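Local coordinates for ABC transporter, permease protein, putative (Porphyromonas gingivalis, PDB 2P0S) that is one domain of a putative ABC transporter permease that probably takes part in ABC-type transport across the cell membrane, at residues Glu41-Arg44 and Lys45-Ala48. Numbering follows the deposited sequence.
Sequences EEYR and KMGA
Glu41 and Lys45, one turn apart on helix 40-51, lay their side chains obliquely across each other, the lysine methylenes passing beside the carboxylate. The example illustrates i to i+3 and i to i+4 spacing, which sets Arg44 and Lys45 beside Glu41 on one face of the helix linking parallel strands 32-35 and 55-59, a beta-alpha-beta crossover. With CG anti to the carbonyl carbon (chi1 -63°), Lys45 runs back over the preceding turn, yet NZ to Glu41 OE2 is a long salt bridge of 3.9 Å. Arg44 grips more firmly through NE, whose nearly straight hydrogen bond meets Glu41 OE1 at 2.7 Å on the syn side, 31° out of the carboxylate plane. NH2 bridges to OE2, whose modelled place is doubtful for both cations. NH1 is hydrogen-bonded to Ser126 O of the second subunit. Lys45 N closes the turn on Glu41 O at 3.0 Å. Met46, a selenomethionine, sets SE obliquely beside the Tyr43 ring, 4.2 Å from CD1, a Met-aromatic contact; Glu37 N donates to that ring's hydroxyl. Gly47 N hydrogen-bonds Tyr43 O and, weakly, Arg44 O. Arg44 would probably favour the ionised carboxylate, Lys45 adding a weaker, more distant charge, and Arg44 carries this surface network to the subunit interface.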
ATOM      1  N   GLU A  41     -20.671  14.544  -7.811  1.00 33.22           N
ATOM      2  CA  GLU A  41     -22.031  14.311  -8.313  1.00 32.58           C
ATOM      3  C   GLU A  41     -22.064  14.553  -9.823  1.00 32.51           C
ATOM      4  O   GLU A  41     -22.706  13.814 -10.577  1.00 32.31           O
ATOM      5  CB  GLU A  41     -23.052  15.244  -7.624  1.00 34.28           C
ATOM      6  CG  GLU A  41     -24.536  15.177  -8.190  1.00 35.67           C
ATOM      7  CD  GLU A  41     -25.195  13.749  -8.112  1.00 40.49           C
ATOM      8  OE1 GLU A  41     -24.737  12.883  -7.331  1.00 37.74           O
ATOM      9  OE2 GLU A  41     -26.160  13.487  -8.882  1.00 45.93           O
ATOM     10  N   GLU A  42     -21.382  15.566 -10.305  1.00 31.05           N
ATOM     11  CA  GLU A  42     -21.372  15.663 -11.790  1.00 31.71           C
ATOM     12  C   GLU A  42     -20.701  14.553 -12.502  1.00 30.50           C
ATOM     13  O   GLU A  42     -21.217  14.165 -13.589  1.00 30.37           O
ATOM     14  CB  GLU A  42     -20.775  16.981 -12.220  1.00 32.40           C
ATOM     15  CG  GLU A  42     -21.544  18.115 -11.679  1.00 38.31           C
ATOM     16  CD  GLU A  42     -20.870  19.374 -12.037  1.00 46.35           C
ATOM     17  OE1 GLU A  42     -19.693  19.526 -11.635  1.00 50.31           O
ATOM     18  OE2 GLU A  42     -21.478  20.173 -12.785  1.00 52.70           O
ATOM     19  N   TYR A  43     -19.520  14.109 -12.044  1.00 29.41           N
ATOM     20  CA  TYR A  43     -18.885  12.944 -12.608  1.00 27.69           C
ATOM     21  C   TYR A  43     -19.825  11.699 -12.516  1.00 28.06           C
ATOM     22  O   TYR A  43     -19.897  10.881 -13.450  1.00 27.88           O
ATOM     23  CB  TYR A  43     -17.536  12.653 -11.925  1.00 27.11           C
ATOM     24  CG  TYR A  43     -16.427  13.567 -12.276  1.00 21.76           C
ATOM     25  CD1 TYR A  43     -16.008  13.703 -13.597  1.00 26.71           C
ATOM     26  CD2 TYR A  43     -15.669  14.240 -11.251  1.00 23.50           C
ATOM     27  CE1 TYR A  43     -14.931  14.512 -13.927  1.00 29.23           C
ATOM     28  CE2 TYR A  43     -14.554  15.041 -11.585  1.00 25.07           C
ATOM     29  CZ  TYR A  43     -14.223  15.164 -12.960  1.00 28.28           C
ATOM     30  OH  TYR A  43     -13.137  15.896 -13.375  1.00 27.88           O
ATOM     31  N   ARG A  44     -20.550  11.548 -11.415  1.00 26.70           N
ATOM     32  CA  ARG A  44     -21.470  10.447 -11.322  1.00 26.48           C
ATOM     33  C   ARG A  44     -22.483  10.473 -12.470  1.00 28.28           C
ATOM     34  O   ARG A  44     -22.744   9.461 -13.039  1.00 30.12           O
ATOM     35  CB  ARG A  44     -22.311  10.510 -10.043  1.00 26.39           C
ATOM     36  CG  ARG A  44     -23.144   9.231  -9.760  1.00 26.01           C
ATOM     37  CD  ARG A  44     -23.908   9.344  -8.338  1.00 24.95           C
ATOM     38  NE  ARG A  44     -24.927  10.396  -8.489  1.00 24.29           N
ATOM     39  CZ  ARG A  44     -26.133  10.159  -9.086  1.00 30.02           C
ATOM     40  NH1 ARG A  44     -26.458   8.922  -9.475  1.00 28.39           N
ATOM     41  NH2 ARG A  44     -27.022  11.133  -9.267  1.00 29.78           N
ATOM     42  N   LYS A  45     -23.127  11.617 -12.643  1.00 29.72           N
ATOM     43  CA  LYS A  45     -24.223  11.750 -13.608  1.00 33.59           C
ATOM     44  C   LYS A  45     -23.711  11.509 -15.040  1.00 34.68           C
ATOM     45  O   LYS A  45     -24.434  10.886 -15.871  1.00 34.34           O
ATOM     46  CB  LYS A  45     -24.850  13.144 -13.489  1.00 35.12           C
ATOM     47  CG  LYS A  45     -25.536  13.441 -12.064  1.00 36.29           C
ATOM     48  CD  LYS A  45     -26.121  14.920 -11.998  1.00 39.13           C
ATOM     49  CE  LYS A  45     -27.276  15.173 -10.940  1.00 41.14           C
ATOM     50  NZ  LYS A  45     -28.763  15.012 -11.353  1.00 48.88           N
HETATM   51  N   MSE A  46     -22.496  11.963 -15.350  1.00 35.74           N
HETATM   52  CA  MSE A  46     -22.061  11.969 -16.744  1.00 37.80           C
HETATM   53  C   MSE A  46     -21.633  10.548 -17.108  1.00 36.74           C
HETATM   54  O   MSE A  46     -21.695  10.105 -18.282  1.00 37.75           O
HETATM   55  CB  MSE A  46     -21.039  13.065 -16.992  1.00 37.46           C
HETATM   56  CG  MSE A  46     -19.660  12.646 -16.896  1.00 37.49           C
HETATM   57 SE   MSE A  46     -18.383  14.107 -17.053  0.80 45.50          SE
HETATM   58  CE  MSE A  46     -18.428  14.443 -18.957  1.00 41.29           C
ATOM     59  N   GLY A  47     -21.350   9.762 -16.084  1.00 34.48           N
ATOM     60  CA  GLY A  47     -20.937   8.369 -16.262  1.00 32.97           C
ATOM     61  C   GLY A  47     -19.515   8.126 -16.778  1.00 33.49           C
ATOM     62  O   GLY A  47     -18.835   9.062 -17.279  1.00 33.23           O
ATOM     63  N   ALA A  48     -19.068   6.854 -16.677  1.00 33.08           N
ATOM     64  CA  ALA A  48     -17.668   6.536 -16.854  1.00 34.65           C
ATOM     65  C   ALA A  48     -17.232   6.858 -18.299  1.00 35.60           C
ATOM     66  O   ALA A  48     -16.170   7.419 -18.555  1.00 34.41           O
ATOM     67  CB  ALA A  48     -17.440   5.063 -16.529  1.00 36.68           C
TER